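Local coordinates for protein GCN5-related N-acetyltransferase (Arthrobacter sp., PDB 2R1I) that probably transfers an acetyl group from acetyl-CoA to an amine of its substrate, at residues A34-M39 with T80-L85; D69-L74 with L85-N90. All coordinates share one frame; numbering follows the deposited sequence.

Contact 1: A34-M39 with T80-L85; sequences ATVAQM and TGLAVL
Helix 34-39 crosses strand 81-85 nearly at a right angle, 97° between their directions, with the axes 10.0 Å apart and no hydrogen bond joining the two; the gap is bridged by side chains. Selenomethionine Met39 does most of the work. Its CG stands anti to the carbonyl carbon, and the chain then runs extended through chi2 before bending at SE (chi3 63°). That bend lays the terminal CE over the backbone of Thr80 and Gly81: Met39 CE lies 3.8 Å from Gly81 N. Met39 CE also rests against Leu82, 3.9 Å from Leu82 CD2. Leu82 points at the helix with CG in the crowded position between its own N and carbonyl carbon (chi1 65°), and its CD2 reaches both CE and CB of Met39. One turn back, Val36 CG1 touches Leu82 CD2 more loosely at 4.3 Å. Thr80 and Gly81 together face Ala75 in a classic beta bulge, and the methyl of Met39 sits beside it. Leu74 of strand 70-75 touches both Met39 and Leu82, and Val36 leans on Leu61 of helix 54-64. An early helix thus lies across one face of the central mixed sheet, with helix 109-128 meeting Ala83 on the other, consistent with the GNAT fold.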
ATOM      1  N   ALA A  34      -3.192 -20.628 -13.677  1.00 28.03           N
ATOM      2  CA  ALA A  34      -4.304 -20.558 -14.599  1.00 26.62           C
ATOM      3  C   ALA A  34      -5.645 -20.456 -13.872  1.00 27.90           C
ATOM      4  O   ALA A  34      -6.548 -19.698 -14.311  1.00 27.66           O
ATOM      5  CB  ALA A  34      -4.283 -21.744 -15.628  1.00 27.29           C
ATOM      6  N   THR A  35      -5.795 -21.210 -12.783  1.00 26.80           N
ATOM      7  CA  THR A  35      -7.002 -21.192 -11.975  1.00 26.86           C
ATOM      8  C   THR A  35      -7.261 -19.794 -11.455  1.00 26.16           C
ATOM      9  O   THR A  35      -8.365 -19.217 -11.613  1.00 29.55           O
ATOM     10  CB  THR A  35      -6.873 -22.206 -10.810  1.00 29.56           C
ATOM     11  OG1 THR A  35      -6.916 -23.521 -11.364  1.00 31.79           O
ATOM     12  CG2 THR A  35      -8.008 -22.088  -9.755  1.00 30.48           C
ATOM     13  N   VAL A  36      -6.227 -19.225 -10.884  1.00 23.12           N
ATOM     14  CA  VAL A  36      -6.295 -17.882 -10.270  1.00 25.48           C
ATOM     15  C   VAL A  36      -6.592 -16.830 -11.348  1.00 25.73           C
ATOM     16  O   VAL A  36      -7.425 -15.945 -11.150  1.00 27.30           O
ATOM     17  CB  VAL A  36      -5.040 -17.524  -9.468  1.00 25.10           C
ATOM     18  CG1 VAL A  36      -5.118 -16.082  -8.971  1.00 24.10           C
ATOM     19  CG2 VAL A  36      -4.908 -18.467  -8.243  1.00 25.89           C
ATOM     20  N   ALA A  37      -5.904 -16.941 -12.485  1.00 25.65           N
ATOM     21  CA  ALA A  37      -6.128 -16.034 -13.627  1.00 25.59           C
ATOM     22  C   ALA A  37      -7.598 -16.002 -14.034  1.00 25.19           C
ATOM     23  O   ALA A  37      -8.194 -14.930 -14.184  1.00 26.61           O
ATOM     24  CB  ALA A  37      -5.258 -16.424 -14.816  1.00 25.52           C
ATOM     25  N   GLN A  38      -8.189 -17.175 -14.162  1.00 25.46           N
ATOM     26  CA  GLN A  38      -9.590 -17.303 -14.566  1.00 28.10           C
ATOM     27  C   GLN A  38     -10.550 -16.781 -13.510  1.00 28.84           C
ATOM     28  O   GLN A  38     -11.522 -16.069 -13.841  1.00 28.30           O
ATOM     29  CB  GLN A  38      -9.922 -18.757 -14.864  1.00 29.22           C
ATOM     30  CG  GLN A  38     -11.263 -18.974 -15.523  1.00 30.54           C
ATOM     31  CD  GLN A  38     -11.338 -18.382 -16.941  1.00 35.82           C
ATOM     32  OE1 GLN A  38     -10.566 -18.757 -17.840  1.00 35.55           O
ATOM     33  NE2 GLN A  38     -12.265 -17.450 -17.137  1.00 36.32           N
HETATM   34  N   MSE A  39     -10.281 -17.071 -12.243  1.00 26.72           N
HETATM   35  CA  MSE A  39     -11.073 -16.490 -11.172  1.00 28.49           C
HETATM   36  C   MSE A  39     -11.024 -14.963 -11.126  1.00 27.06           C
HETATM   37  O   MSE A  39     -12.085 -14.316 -10.963  1.00 29.87           O
HETATM   38  CB  MSE A  39     -10.673 -17.065  -9.826  1.00 27.67           C
HETATM   39  CG  MSE A  39     -10.882 -18.548  -9.739  1.00 28.42           C
HETATM   40 SE   MSE A  39     -10.206 -19.181  -8.048  0.75 28.88          SE
HETATM   41  CE  MSE A  39     -11.563 -18.061  -6.993  1.00 22.65           C
ATOM     42  N   THR A  80     -13.881 -21.152  -4.976  1.00 30.03           N
ATOM     43  CA  THR A  80     -14.910 -20.163  -5.337  1.00 30.82           C
ATOM     44  C   THR A  80     -14.708 -18.768  -4.738  1.00 29.76           C
ATOM     45  O   THR A  80     -15.504 -17.839  -4.993  1.00 30.52           O
ATOM     46  CB  THR A  80     -16.294 -20.670  -4.950  1.00 29.97           C
ATOM     47  OG1 THR A  80     -16.343 -20.894  -3.537  1.00 29.46           O
ATOM     48  CG2 THR A  80     -16.599 -21.979  -5.692  1.00 30.08           C
ATOM     49  N   GLY A  81     -13.667 -18.638  -3.942  1.00 27.41           N
ATOM     50  CA  GLY A  81     -13.241 -17.354  -3.377  1.00 25.44           C
ATOM     51  C   GLY A  81     -11.731 -17.273  -3.248  1.00 26.18           C
ATOM     52  O   GLY A  81     -11.038 -18.273  -3.119  1.00 25.78           O
ATOM     53  N   LEU A  82     -11.240 -16.057  -3.248  1.00 23.78           N
ATOM     54  CA  LEU A  82      -9.815 -15.831  -3.085  1.00 25.32           C
ATOM     55  C   LEU A  82      -9.518 -14.525  -2.379  1.00 25.04           C
ATOM     56  O   LEU A  82     -10.380 -13.618  -2.353  1.00 25.49           O
ATOM     57  CB  LEU A  82      -9.118 -15.902  -4.447  1.00 27.53           C
ATOM     58  CG  LEU A  82      -9.375 -14.897  -5.559  1.00 28.98           C
ATOM     59  CD1 LEU A  82      -8.792 -13.506  -5.277  1.00 28.09           C
ATOM     60  CD2 LEU A  82      -8.756 -15.417  -6.868  1.00 33.21           C
ATOM     61  N   ALA A  83      -8.321 -14.464  -1.791  1.00 24.74           N
ATOM     62  CA  ALA A  83      -7.743 -13.244  -1.251  1.00 22.25           C
ATOM     63  C   ALA A  83      -6.358 -13.020  -1.882  1.00 25.10           C
ATOM     64  O   ALA A  83      -5.634 -14.001  -2.104  1.00 25.91           O
ATOM     65  CB  ALA A  83      -7.612 -13.345   0.243  1.00 23.90           C
ATOM     66  N   VAL A  84      -6.046 -11.749  -2.168  1.00 25.16           N
ATOM     67  CA  VAL A  84      -4.744 -11.307  -2.707  1.00 23.44           C
ATOM     68  C   VAL A  84      -4.134 -10.371  -1.677  1.00 26.98           C
ATOM     69  O   VAL A  84      -4.760  -9.337  -1.337  1.00 25.26           O
ATOM     70  CB  VAL A  84      -4.852 -10.604  -4.080  1.00 24.14           C
ATOM     71  CG1 VAL A  84      -3.479 -10.244  -4.602  1.00 24.87           C
ATOM     72  CG2 VAL A  84      -5.543 -11.532  -5.070  1.00 25.35           C
ATOM     73  N   LEU A  85      -2.957 -10.770  -1.217  1.00 24.70           N
ATOM     74  CA  LEU A  85      -2.155 -10.016  -0.218  1.00 24.17           C
ATOM     75  C   LEU A  85      -0.889  -9.534  -0.833  1.00 24.40           C
ATOM     76  O   LEU A  85      -0.204 -10.305  -1.485  1.00 25.77           O
ATOM     77  CB  LEU A  85      -1.775 -10.872   0.963  1.00 24.89           C
ATOM     78  CG  LEU A  85      -2.932 -11.295   1.869  1.00 30.19           C
ATOM     79  CD1 LEU A  85      -2.575 -12.528   2.720  1.00 34.44           C
ATOM     80  CD2 LEU A  85      -3.318 -10.118   2.775  1.00 35.05           C
TER

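Contact 2: D69-L74 with L85-N90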
ATOM      1  N   ASP A  69       6.075 -11.818  -2.491  1.00 25.72           N
ATOM      2  CA  ASP A  69       5.628 -10.407  -2.442  1.00 25.37           C
ATOM      3  C   ASP A  69       4.111 -10.256  -2.564  1.00 23.61           C
ATOM      4  O   ASP A  69       3.507  -9.335  -2.007  1.00 23.64           O
ATOM      5  CB  ASP A  69       6.334  -9.599  -3.516  1.00 26.31           C
ATOM      6  CG  ASP A  69       7.826  -9.745  -3.474  1.00 37.61           C
ATOM      7  OD1 ASP A  69       8.387  -9.583  -2.367  1.00 32.08           O
ATOM      8  OD2 ASP A  69       8.408 -10.021  -4.552  1.00 39.92           O
ATOM      9  N   VAL A  70       3.505 -11.029  -3.457  1.00 24.20           N
ATOM     10  CA  VAL A  70       2.041 -11.119  -3.591  1.00 24.89           C
ATOM     11  C   VAL A  70       1.707 -12.574  -3.344  1.00 26.34           C
ATOM     12  O   VAL A  70       2.297 -13.481  -3.944  1.00 25.07           O
ATOM     13  CB  VAL A  70       1.565 -10.742  -4.971  1.00 25.37           C
ATOM     14  CG1 VAL A  70       0.061 -11.047  -5.178  1.00 27.23           C
ATOM     15  CG2 VAL A  70       1.839  -9.242  -5.197  1.00 26.28           C
ATOM     16  N   VAL A  71       0.797 -12.780  -2.394  1.00 23.86           N
ATOM     17  CA  VAL A  71       0.381 -14.116  -1.976  1.00 24.65           C
ATOM     18  C   VAL A  71      -1.124 -14.208  -2.228  1.00 24.47           C
ATOM     19  O   VAL A  71      -1.872 -13.257  -2.003  1.00 26.09           O
ATOM     20  CB  VAL A  71       0.710 -14.334  -0.465  1.00 25.81           C
ATOM     21  CG1 VAL A  71      -0.014 -15.648   0.043  1.00 26.02           C
ATOM     22  CG2 VAL A  71       2.255 -14.305  -0.188  1.00 27.83           C
ATOM     23  N   VAL A  72      -1.568 -15.352  -2.748  1.00 22.58           N
ATOM     24  CA  VAL A  72      -2.992 -15.581  -3.053  1.00 22.04           C
ATOM     25  C   VAL A  72      -3.448 -16.789  -2.227  1.00 23.89           C
ATOM     26  O   VAL A  72      -2.772 -17.822  -2.178  1.00 24.21           O
ATOM     27  CB  VAL A  72      -3.276 -15.787  -4.534  1.00 25.08           C
ATOM     28  CG1 VAL A  72      -4.755 -16.234  -4.749  1.00 24.84           C
ATOM     29  CG2 VAL A  72      -2.881 -14.510  -5.332  1.00 24.19           C
ATOM     30  N   LEU A  73      -4.560 -16.583  -1.519  1.00 24.26           N
ATOM     31  CA  LEU A  73      -5.237 -17.655  -0.733  1.00 22.93           C
ATOM     32  C   LEU A  73      -6.521 -18.047  -1.463  1.00 22.23           C
ATOM     33  O   LEU A  73      -7.240 -17.160  -1.984  1.00 23.97           O
ATOM     34  CB  LEU A  73      -5.519 -17.285   0.733  1.00 22.25           C
ATOM     35  CG  LEU A  73      -4.328 -16.871   1.594  1.00 29.37           C
ATOM     36  CD1 LEU A  73      -4.764 -16.513   2.998  1.00 31.12           C
ATOM     37  CD2 LEU A  73      -3.249 -17.947   1.590  1.00 31.15           C
ATOM     38  N   LEU A  74      -6.807 -19.360  -1.500  1.00 23.15           N
ATOM     39  CA  LEU A  74      -7.962 -19.922  -2.174  1.00 23.87           C
ATOM     40  C   LEU A  74      -8.860 -20.637  -1.157  1.00 25.08           C
ATOM     41  O   LEU A  74      -8.356 -21.338  -0.283  1.00 27.22           O
ATOM     42  CB  LEU A  74      -7.546 -20.946  -3.228  1.00 23.46           C
ATOM     43  CG  LEU A  74      -6.702 -20.401  -4.383  1.00 26.94           C
ATOM     44  CD1 LEU A  74      -6.170 -21.523  -5.225  1.00 27.92           C
ATOM     45  CD2 LEU A  74      -7.537 -19.457  -5.210  1.00 27.43           C
ATOM     46  N   LEU A  85      -2.957 -10.770  -1.217  1.00 24.70           N
ATOM     47  CA  LEU A  85      -2.155 -10.016  -0.218  1.00 24.17           C
ATOM     48  C   LEU A  85      -0.889  -9.534  -0.833  1.00 24.40           C
ATOM     49  O   LEU A  85      -0.204 -10.305  -1.485  1.00 25.77           O
ATOM     50  CB  LEU A  85      -1.775 -10.872   0.963  1.00 24.89           C
ATOM     51  CG  LEU A  85      -2.932 -11.295   1.869  1.00 30.19           C
ATOM     52  CD1 LEU A  85      -2.575 -12.528   2.720  1.00 34.44           C
ATOM     53  CD2 LEU A  85      -3.318 -10.118   2.775  1.00 35.05           C
ATOM     54  N   SER A  86      -0.499  -8.274  -0.587  1.00 23.70           N
ATOM     55  CA  SER A  86       0.816  -7.803  -0.971  1.00 23.64           C
ATOM     56  C   SER A  86       1.585  -7.388   0.276  1.00 24.47           C
ATOM     57  O   SER A  86       0.992  -6.930   1.235  1.00 24.77           O
ATOM     58  CB  SER A  86       0.711  -6.625  -1.927  1.00 26.10           C
ATOM     59  OG  SER A  86       0.078  -5.498  -1.381  1.00 27.96           O
ATOM     60  N   PHE A  87       2.891  -7.574   0.193  1.00 23.05           N
ATOM     61  CA  PHE A  87       3.835  -7.277   1.285  1.00 20.91           C
ATOM     62  C   PHE A  87       4.867  -6.291   0.827  1.00 25.60           C
ATOM     63  O   PHE A  87       5.331  -6.340  -0.323  1.00 25.81           O
ATOM     64  CB  PHE A  87       4.516  -8.577   1.679  1.00 25.50           C
ATOM     65  CG  PHE A  87       3.602  -9.565   2.332  1.00 26.39           C
ATOM     66  CD1 PHE A  87       2.813 -10.415   1.576  1.00 27.16           C
ATOM     67  CD2 PHE A  87       3.490  -9.583   3.705  1.00 28.51           C
ATOM     68  CE1 PHE A  87       1.927 -11.285   2.220  1.00 27.39           C
ATOM     69  CE2 PHE A  87       2.641 -10.418   4.354  1.00 27.69           C
ATOM     70  CZ  PHE A  87       1.851 -11.295   3.607  1.00 28.35           C
ATOM     71  N   ARG A  88       5.294  -5.426   1.740  1.00 21.80           N
ATOM     72  CA  ARG A  88       6.328  -4.445   1.431  1.00 22.91           C
ATOM     73  C   ARG A  88       7.044  -4.066   2.733  1.00 23.49           C
ATOM     74  O   ARG A  88       6.465  -4.160   3.828  1.00 24.46           O
ATOM     75  CB  ARG A  88       5.711  -3.217   0.783  1.00 25.40           C
ATOM     76  CG  ARG A  88       4.923  -2.327   1.721  1.00 24.51           C
ATOM     77  CD  ARG A  88       4.084  -1.254   1.040  1.00 23.79           C
ATOM     78  NE  ARG A  88       3.542  -0.318   2.011  1.00 25.98           N
ATOM     79  CZ  ARG A  88       2.358  -0.403   2.632  1.00 27.08           C
ATOM     80  NH1 ARG A  88       1.529  -1.424   2.435  1.00 25.76           N
ATOM     81  NH2 ARG A  88       1.997   0.561   3.460  1.00 26.29           N
ATOM     82  N   PRO A  89       8.278  -3.581   2.619  1.00 23.54           N
ATOM     83  CA  PRO A  89       8.917  -3.102   3.856  1.00 21.78           C
ATOM     84  C   PRO A  89       8.377  -1.678   4.226  1.00 24.36           C
ATOM     85  O   PRO A  89       7.797  -0.999   3.377  1.00 24.79           O
ATOM     86  CB  PRO A  89      10.385  -2.995   3.477  1.00 25.71           C
ATOM     87  CG  PRO A  89      10.550  -3.501   2.107  1.00 24.69           C
ATOM     88  CD  PRO A  89       9.208  -3.486   1.461  1.00 23.61           C
ATOM     89  N   ASN A  90       8.787  -1.180   5.378  1.00 24.16           N
ATOM     90  CA  ASN A  90       8.307   0.112   5.885  1.00 24.08           C
ATOM     91  C   ASN A  90       9.357   0.627   6.861  1.00 21.56           C
ATOM     92  O   ASN A  90       9.868  -0.152   7.658  1.00 23.51           O
ATOM     93  CB  ASN A  90       6.955  -0.071   6.513  1.00 23.50           C
ATOM     94  CG  ASN A  90       6.308   1.253   6.949  1.00 25.71           C
ATOM     95  OD1 ASN A  90       6.657   1.757   8.006  1.00 27.52           O
ATOM     96  ND2 ASN A  90       5.363   1.770   6.167  1.00 28.00           N
TER
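Strands 70-74 and 85-88 run antiparallel as the two arms of a beta hairpin, and the close part of their contact is backbone. Val71 and Leu85 form a hydrogen-bonded pair with two bonds: Leu85 N reaches Val71 O at 2.8 Å almost along the C=O axis and nearly straight (174° at the hydrogen), while Val71 N reaches Leu85 O at 2.8 Å in the carbonyl plane. Just ahead of strand 70-75, Asp69 O accepts Phe87 N at 2.9 Å, more bent at 153°. Between these bonds lies the non-hydrogen-bonded pair Val70-Ser86, where alpha C-H groups come up to the same carbonyls: Val70 CA is 3.2 Å from Leu85 O, and Ser86 CA is 3.3 Å from Asp69 O.

The side chains meet more loosely. On the face of Val71, Leu85 and Phe87, Val71 CG2 approaches Phe87 CE1 obliquely at 3.9 Å, and the ring has Asp69 O at its edge, in plane. Leu125 of helix 109-128 and the cation-pi partner Arg129 also meet this ring. On the opposite face, Ser86 OG turns from the contact to hydrogen-bond Asp101. The exposed end is Asp69, whose CB is directed away from the partner strand; the residue packs on Pro89 of the second subunit. Asp69 O and Leu85 O each accept one N-H bond and have one alpha C-H close by. In the buried Val71-Leu85 pair the facing N-H and C=O groups thus satisfy one another, and Asp69 O, a further acceptor for Phe87 N, extends the pairing past the strand start.

Contacts 1 and 2 lie about 14 Å apart, centre to centre, on one hairpin of the mixed sheet and share Leu85. Along the chain their segments alternate: helix 34-39, then 69-74, on strand 70-75, then 80-85 and 85-90, which overlap at Leu85 and together span strand 81-88. Contact 1 sets a helix across the first half of that strand, whereas contact 2 pairs its second half with strand 70-75. Between them the hairpin ladder continues, with a probable hydrogen bond from Leu73 N to Ala83 O at 2.9 Å, and Val84 packs on Val70. Strand 81-88 therefore ties the N-terminal helix to the antiparallel part of the GNAT sheet, and its far end reaches the second subunit.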